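Local structure of iron aquisition yersiniabactin synthesis enzyme, YbtT (Escherichia coli, 6BA9) at residues T64-E75 with V95-R106. The protein is a type II thioesterase of low specificity that maintains production of the metallophore yersiniabactin, probably by hydrolysing thioesters on its synthetase. The protein carries 1 engineered substitution. Residues are numbered along the deposited sequence; the frame is centred on the assembly and turned at random.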
ATOM      1  N   THR A  64       4.420  11.353  -2.860  1.00 14.31           N
ATOM      2  CA  THR A  64       4.991  12.056  -1.714  1.00 13.68           C
ATOM      3  C   THR A  64       3.963  12.983  -1.060  1.00 14.31           C
ATOM      4  O   THR A  64       3.998  13.175   0.160  1.00 14.28           O
ATOM      5  CB  THR A  64       6.296  12.782  -2.102  1.00 15.05           C
ATOM      6  OG1 THR A  64       6.073  13.610  -3.242  1.00 16.76           O
ATOM      7  CG2 THR A  64       7.409  11.804  -2.418  1.00 16.17           C
ATOM      8  N   GLN A  65       3.043  13.555  -1.841  1.00 13.63           N
ATOM      9  CA  GLN A  65       1.962  14.365  -1.257  1.00 13.34           C
ATOM     10  C   GLN A  65       1.045  13.503  -0.388  1.00 13.16           C
ATOM     11  O   GLN A  65       0.658  13.895   0.719  1.00 14.62           O
ATOM     12  CB  GLN A  65       1.133  15.049  -2.339  1.00 17.09           C
ATOM     13  CG  GLN A  65       1.774  16.231  -2.988  1.00 22.65           C
ATOM     14  CD  GLN A  65       0.930  16.774  -4.122  1.00 28.44           C
ATOM     15  OE1 GLN A  65      -0.259  16.433  -4.253  1.00 24.95           O
ATOM     16  NE2 GLN A  65       1.535  17.617  -4.958  1.00 38.02           N
ATOM     17  N   LEU A  66       0.662  12.329  -0.886  1.00 13.47           N
ATOM     18  CA  LEU A  66      -0.139  11.413  -0.081  1.00 11.48           C
ATOM     19  C   LEU A  66       0.578  11.041   1.214  1.00 12.37           C
ATOM     20  O   LEU A  66      -0.039  10.997   2.290  1.00 11.21           O
ATOM     21  CB  LEU A  66      -0.447  10.155  -0.894  1.00 11.97           C
ATOM     22  CG  LEU A  66      -1.462  10.335  -2.025  1.00 11.14           C
ATOM     23  CD1 LEU A  66      -1.399   9.145  -2.987  1.00 14.14           C
ATOM     24  CD2 LEU A  66      -2.868  10.481  -1.470  1.00 12.12           C
ATOM     25  N   ALA A  67       1.882  10.763   1.120  1.00 12.05           N
ATOM     26  CA  ALA A  67       2.675  10.381   2.287  1.00 11.67           C
ATOM     27  C   ALA A  67       2.771  11.510   3.298  1.00 11.67           C
ATOM     28  O   ALA A  67       2.768  11.265   4.509  1.00 11.85           O
ATOM     29  CB  ALA A  67       4.076   9.993   1.825  1.00 11.86           C
ATOM     30  N   ALA A  68       2.882  12.748   2.824  1.00 13.08           N
ATOM     31  CA  ALA A  68       2.927  13.874   3.750  1.00 13.27           C
ATOM     32  C   ALA A  68       1.621  14.000   4.520  1.00 15.08           C
ATOM     33  O   ALA A  68       1.624  14.225   5.734  1.00 14.12           O
ATOM     34  CB  ALA A  68       3.212  15.165   2.987  1.00 15.60           C
ATOM     35  N   LEU A  69       0.491  13.866   3.840  1.00 13.07           N
ATOM     36  CA  LEU A  69      -0.795  13.909   4.527  1.00 12.77           C
ATOM     37  C   LEU A  69      -0.893  12.792   5.558  1.00 12.52           C
ATOM     38  O   LEU A  69      -1.321  13.006   6.696  1.00 13.73           O
ATOM     39  CB  LEU A  69      -1.937  13.808   3.517  1.00 15.11           C
ATOM     40  CG  LEU A  69      -2.171  14.995   2.593  1.00 21.72           C
ATOM     41  CD1 LEU A  69      -3.229  14.605   1.578  1.00 26.32           C
ATOM     42  CD2 LEU A  69      -2.628  16.241   3.372  1.00 25.48           C
ATOM     43  N   LEU A  70      -0.500  11.587   5.180  1.00 11.84           N
ATOM     44  CA  LEU A  70      -0.613  10.453   6.082  1.00 11.96           C
ATOM     45  C   LEU A  70       0.338  10.584   7.261  1.00 13.62           C
ATOM     46  O   LEU A  70      -0.053  10.324   8.398  1.00 11.40           O
ATOM     47  CB  LEU A  70      -0.403   9.144   5.319  1.00 12.53           C
ATOM     48  CG  LEU A  70      -0.519   7.878   6.173  1.00 10.59           C
ATOM     49  CD1 LEU A  70      -1.908   7.732   6.821  1.00 13.17           C
ATOM     50  CD2 LEU A  70      -0.197   6.637   5.322  1.00 12.55           C
ATOM     51  N   ALA A  71       1.585  10.985   7.018  1.00 12.73           N
ATOM     52  CA  ALA A  71       2.529  11.101   8.127  1.00 12.33           C
ATOM     53  C   ALA A  71       2.064  12.147   9.128  1.00 11.36           C
ATOM     54  O   ALA A  71       2.159  11.943  10.348  1.00 12.39           O
ATOM     55  CB  ALA A  71       3.911  11.457   7.587  1.00 12.72           C
ATOM     56  N   ASN A  72       1.547  13.270   8.634  1.00 12.75           N
ATOM     57  CA  ASN A  72       1.038  14.290   9.553  1.00 13.21           C
ATOM     58  C   ASN A  72      -0.125  13.761  10.361  1.00 14.50           C
ATOM     59  O   ASN A  72      -0.186  13.968  11.578  1.00 13.21           O
ATOM     60  CB  ASN A  72       0.623  15.548   8.797  1.00 11.37           C
ATOM     61  CG  ASN A  72       1.804  16.269   8.171  1.00 13.66           C
ATOM     62  OD1 ASN A  72       2.953  15.877   8.351  1.00 13.23           O
ATOM     63  ND2 ASN A  72       1.517  17.284   7.394  1.00 16.31           N
ATOM     64  N   GLU A  73      -1.041  13.040   9.716  1.00 11.94           N
ATOM     65  CA  GLU A  73      -2.177  12.487  10.438  1.00 13.40           C
ATOM     66  C   GLU A  73      -1.731  11.504  11.509  1.00 12.83           C
ATOM     67  O   GLU A  73      -2.231  11.539  12.641  1.00 14.61           O
ATOM     68  CB  GLU A  73      -3.132  11.812   9.455  1.00 14.73           C
ATOM     69  CG  GLU A  73      -4.303  11.109  10.137  1.00 15.52           C
ATOM     70  CD  GLU A  73      -5.343  10.641   9.149  1.00 18.54           C
ATOM     71  OE1 GLU A  73      -5.627  11.389   8.181  1.00 19.06           O
ATOM     72  OE2 GLU A  73      -5.861   9.520   9.334  1.00 16.94           O
ATOM     73  N   LEU A  74      -0.795  10.620  11.179  1.00 13.00           N
ATOM     74  CA  LEU A  74      -0.329   9.631  12.142  1.00 13.35           C
ATOM     75  C   LEU A  74       0.438  10.288  13.282  1.00 14.50           C
ATOM     76  O   LEU A  74       0.278   9.896  14.436  1.00 16.42           O
ATOM     77  CB  LEU A  74       0.492   8.549  11.441  1.00 14.05           C
ATOM     78  CG  LEU A  74      -0.307   7.715  10.436  1.00 13.64           C
ATOM     79  CD1 LEU A  74       0.597   6.722   9.786  1.00 16.07           C
ATOM     80  CD2 LEU A  74      -1.469   7.006  11.079  1.00 15.93           C
ATOM     81  N   GLU A  75       1.275  11.284  12.984  1.00 13.25           N
ATOM     82  CA  GLU A  75       1.980  11.989  14.052  1.00 13.05           C
ATOM     83  C   GLU A  75       1.007  12.622  15.034  1.00 15.60           C
ATOM     84  O   GLU A  75       1.289  12.679  16.240  1.00 17.09           O
ATOM     85  CB  GLU A  75       2.909  13.037  13.444  1.00 12.96           C
ATOM     86  CG  GLU A  75       3.669  13.865  14.479  1.00 13.52           C
ATOM     87  CD  GLU A  75       4.716  14.785  13.889  1.00 15.68           C
ATOM     88  OE1 GLU A  75       4.699  15.063  12.667  1.00 13.89           O
ATOM     89  OE2 GLU A  75       5.579  15.252  14.684  1.00 17.97           O
ATOM     90  N   VAL A  95       3.575   4.679  -0.924  1.00 11.44           N
ATOM     91  CA  VAL A  95       3.106   5.632   0.075  1.00 10.78           C
ATOM     92  C   VAL A  95       3.572   5.233   1.468  1.00  9.47           C
ATOM     93  O   VAL A  95       4.018   6.083   2.249  1.00 11.20           O
ATOM     94  CB  VAL A  95       1.580   5.819   0.012  1.00 10.74           C
ATOM     95  CG1 VAL A  95       1.135   6.790   1.097  1.00 12.23           C
ATOM     96  CG2 VAL A  95       1.150   6.344  -1.358  1.00 12.20           C
ATOM     97  N   ALA A  96       3.484   3.946   1.804  1.00 10.64           N
ATOM     98  CA  ALA A  96       3.911   3.476   3.117  1.00 10.41           C
ATOM     99  C   ALA A  96       5.392   3.750   3.327  1.00 11.33           C
ATOM    100  O   ALA A  96       5.790   4.206   4.403  1.00 12.22           O
ATOM    101  CB  ALA A  96       3.628   1.979   3.255  1.00 12.29           C
ATOM    102  N   PHE A  97       6.214   3.483   2.313  1.00 10.78           N
ATOM    103  CA  PHE A  97       7.642   3.770   2.389  1.00 11.90           C
ATOM    104  C   PHE A  97       7.903   5.253   2.627  1.00 11.04           C
ATOM    105  O   PHE A  97       8.657   5.627   3.542  1.00 11.91           O
ATOM    106  CB  PHE A  97       8.301   3.307   1.089  1.00 13.47           C
ATOM    107  CG  PHE A  97       9.740   3.718   0.947  1.00 11.73           C
ATOM    108  CD1 PHE A  97      10.704   3.221   1.797  1.00 14.99           C
ATOM    109  CD2 PHE A  97      10.120   4.578  -0.048  1.00 13.14           C
ATOM    110  CE1 PHE A  97      12.047   3.589   1.631  1.00 16.25           C
ATOM    111  CE2 PHE A  97      11.446   4.944  -0.214  1.00 17.21           C
ATOM    112  CZ  PHE A  97      12.399   4.451   0.629  1.00 16.46           C
ATOM    113  N   GLU A  98       7.284   6.125   1.819  1.00 11.53           N
ATOM    114  CA  GLU A  98       7.527   7.561   1.963  1.00 12.87           C
ATOM    115  C   GLU A  98       6.972   8.100   3.279  1.00 14.06           C
ATOM    116  O   GLU A  98       7.563   9.008   3.880  1.00 12.85           O
ATOM    117  CB  GLU A  98       6.981   8.316   0.742  1.00 11.99           C
ATOM    118  CG  GLU A  98       7.718   8.048  -0.570  1.00 12.46           C
ATOM    119  CD  GLU A  98       9.105   8.641  -0.621  1.00 16.40           C
ATOM    120  OE1 GLU A  98       9.420   9.534   0.205  1.00 16.96           O
ATOM    121  OE2 GLU A  98       9.885   8.189  -1.486  1.00 15.38           O
ATOM    122  N   THR A  99       5.868   7.535   3.760  1.00 11.70           N
ATOM    123  CA  THR A  99       5.348   7.892   5.076  1.00 11.46           C
ATOM    124  C   THR A  99       6.321   7.483   6.168  1.00 12.09           C
ATOM    125  O   THR A  99       6.601   8.261   7.095  1.00 13.01           O
ATOM    126  CB  THR A  99       3.986   7.223   5.287  1.00 12.59           C
ATOM    127  OG1 THR A  99       3.066   7.662   4.279  1.00 12.43           O
ATOM    128  CG2 THR A  99       3.393   7.580   6.648  1.00 12.53           C
ATOM    129  N   CYS A 100       6.854   6.272   6.062  1.00 12.16           N
ATOM    130  CA  CYS A 100       7.812   5.782   7.037  1.00 13.24           C
ATOM    131  C   CYS A 100       9.055   6.649   7.043  1.00 12.82           C
ATOM    132  O   CYS A 100       9.604   6.940   8.116  1.00 13.94           O
ATOM    133  CB  CYS A 100       8.157   4.324   6.721  1.00 13.66           C
ATOM    134  SG  CYS A 100       9.012   3.453   8.069  1.00 15.82           S
ATOM    135  N   ARG A 101       9.488   7.100   5.869  1.00 12.63           N
ATOM    136  CA  ARG A 101      10.637   8.003   5.762  1.00 14.67           C
ATOM    137  C   ARG A 101      10.404   9.259   6.590  1.00 15.34           C
ATOM    138  O   ARG A 101      11.261   9.659   7.390  1.00 17.41           O
ATOM    139  CB  ARG A 101      10.879   8.338   4.295  1.00 18.52           C
ATOM    140  CG  ARG A 101      12.028   9.280   3.977  1.00 27.65           C
ATOM    141  CD  ARG A 101      12.528   9.093   2.508  1.00 34.74           C
ATOM    142  NE  ARG A 101      13.089  10.341   2.002  1.00 42.00           N
ATOM    143  CZ  ARG A 101      12.754  10.942   0.860  1.00 42.69           C
ATOM    144  NH1 ARG A 101      11.859  10.412   0.036  1.00 41.55           N
ATOM    145  NH2 ARG A 101      13.342  12.091   0.530  1.00 45.62           N
ATOM    146  N   LEU A 102       9.233   9.879   6.440  1.00 14.13           N
ATOM    147  CA  LEU A 102       8.945  11.102   7.187  1.00 14.46           C
ATOM    148  C   LEU A 102       8.886  10.838   8.687  1.00 16.49           C
ATOM    149  O   LEU A 102       9.429  11.615   9.480  1.00 15.52           O
ATOM    150  CB  LEU A 102       7.626  11.711   6.704  1.00 14.19           C
ATOM    151  CG  LEU A 102       7.624  12.215   5.256  1.00 14.42           C
ATOM    152  CD1 LEU A 102       6.251  12.611   4.812  1.00 18.23           C
ATOM    153  CD2 LEU A 102       8.593  13.402   5.061  1.00 23.37           C
ATOM    154  N   LEU A 103       8.233   9.759   9.114  1.00 14.11           N
ATOM    155  CA  LEU A 103       8.088   9.482  10.538  1.00 15.13           C
ATOM    156  C   LEU A 103       9.427   9.155  11.180  1.00 18.94           C
ATOM    157  O   LEU A 103       9.717   9.599  12.304  1.00 18.29           O
ATOM    158  CB  LEU A 103       7.101   8.349  10.768  1.00 17.82           C
ATOM    159  CG  LEU A 103       5.675   8.704  10.384  1.00 15.43           C
ATOM    160  CD1 LEU A 103       4.821   7.483  10.610  1.00 18.36           C
ATOM    161  CD2 LEU A 103       5.136   9.886  11.171  1.00 16.95           C
ATOM    162  N   GLU A 104      10.254   8.376  10.483  1.00 17.62           N
ATOM    163  CA  GLU A 104      11.587   8.050  10.990  1.00 17.51           C
ATOM    164  C   GLU A 104      12.428   9.309  11.138  1.00 17.63           C
ATOM    165  O   GLU A 104      13.088   9.502  12.173  1.00 19.67           O
ATOM    166  CB  GLU A 104      12.254   7.038  10.042  1.00 19.07           C
ATOM    167  CG  GLU A 104      13.563   6.482  10.515  1.00 22.42           C
ATOM    168  CD  GLU A 104      14.060   5.396   9.571  1.00 20.11           C
ATOM    169  OE1 GLU A 104      13.256   4.511   9.198  1.00 20.96           O
ATOM    170  OE2 GLU A 104      15.232   5.477   9.189  1.00 21.48           O
ATOM    171  N   GLN A 105      12.397  10.195  10.129  1.00 17.41           N
ATOM    172  CA  GLN A 105      13.155  11.442  10.167  1.00 20.20           C
ATOM    173  C   GLN A 105      12.710  12.325  11.321  1.00 21.05           C
ATOM    174  O   GLN A 105      13.518  13.065  11.902  1.00 21.49           O
ATOM    175  CB  GLN A 105      12.950  12.229   8.878  1.00 21.66           C
ATOM    176  CG  GLN A 105      13.569  11.653   7.625  1.00 33.12           C
ATOM    177  CD  GLN A 105      13.056  12.367   6.382  1.00 29.52           C
ATOM    178  OE1 GLN A 105      12.207  13.264   6.469  1.00 39.58           O
ATOM    179  NE2 GLN A 105      13.562  11.974   5.223  1.00 41.59           N
ATOM    180  N   ARG A 106      11.421  12.316  11.629  1.00 16.95           N
ATOM    181  CA  ARG A 106      10.898  13.134  12.717  1.00 17.59           C
ATOM    182  C   ARG A 106      11.184  12.549  14.096  1.00 21.13           C
ATOM    183  O   ARG A 106      10.775  13.152  15.097  1.00 21.17           O
ATOM    184  CB  ARG A 106       9.377  13.284  12.539  1.00 16.18           C
ATOM    185  CG  ARG A 106       8.982  14.137  11.344  1.00 16.84           C
ATOM    186  CD  ARG A 106       7.483  14.041  11.031  1.00 14.87           C
ATOM    187  NE  ARG A 106       7.196  14.628   9.721  1.00 16.35           N
ATOM    188  CZ  ARG A 106       5.981  14.720   9.183  1.00 14.04           C
ATOM    189  NH1 ARG A 106       4.907  14.272   9.829  1.00 15.34           N
ATOM    190  NH2 ARG A 106       5.850  15.251   7.981  1.00 17.56           N
TER
HETATM  191  O   HOH W   1       4.283  16.056   5.839  1.00 34.89           O
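Thr99 is the knob of this helix pair: its side chain drops into the hollow formed by Ala67, Leu70, Ala71 and Leu74. Because Ala67 and Ala71 end at CB, the backbones come close, with the axes 8.2 Å apart at a crossing of -51°. The two branches of Thr99 divide the hollow. Thr99 OG1 lies 3.4 Å from Ala67 CA, while CG2, anti to the backbone N (chi1 -60° for OG1), presses toward Ala71 and Leu70. The hydroxyl is satisfied within its own helix, Thr99 OG1 donating to Val95 O at 2.7 Å, so it can sit in an apolar pocket.

Flanking contacts extend the seam. Ala67 CB fits against Glu98 CB at 3.5 Å, Leu102 CD1 rides over Ala68 CA and Ala71 CB, and Leu103 CD2 reaches Ala71 O. Leu86 of strand 84-89 meets both Thr99 and Leu74, placing the joint on the central sheet of this alpha/beta-hydrolase fold.

Toward the C-terminal end of 95-106, extended Arg106 crosses Asn72 at about a right angle. Arg106 NH1 and NH2 both donate, through bent bonds, to Asn72 OD1 (2.9 and 3.0 Å), which lies 21° out of the guanidinium plane. Arg106 NH1 also forms a salt bridge with Glu75 OE1 at 3.0 Å, its hydrogen bond weak and bent. Water 1 links NH2 to Ala68 O. At the other end, beside Thr64 CG2, buried Glu98 bonds Tyr175 and Tyr177 through OE2 and salt-bridges Arg101 through OE1. The apolar centre thus has polar groups at both ends, the Arg106 charge probably offset in part by Glu75.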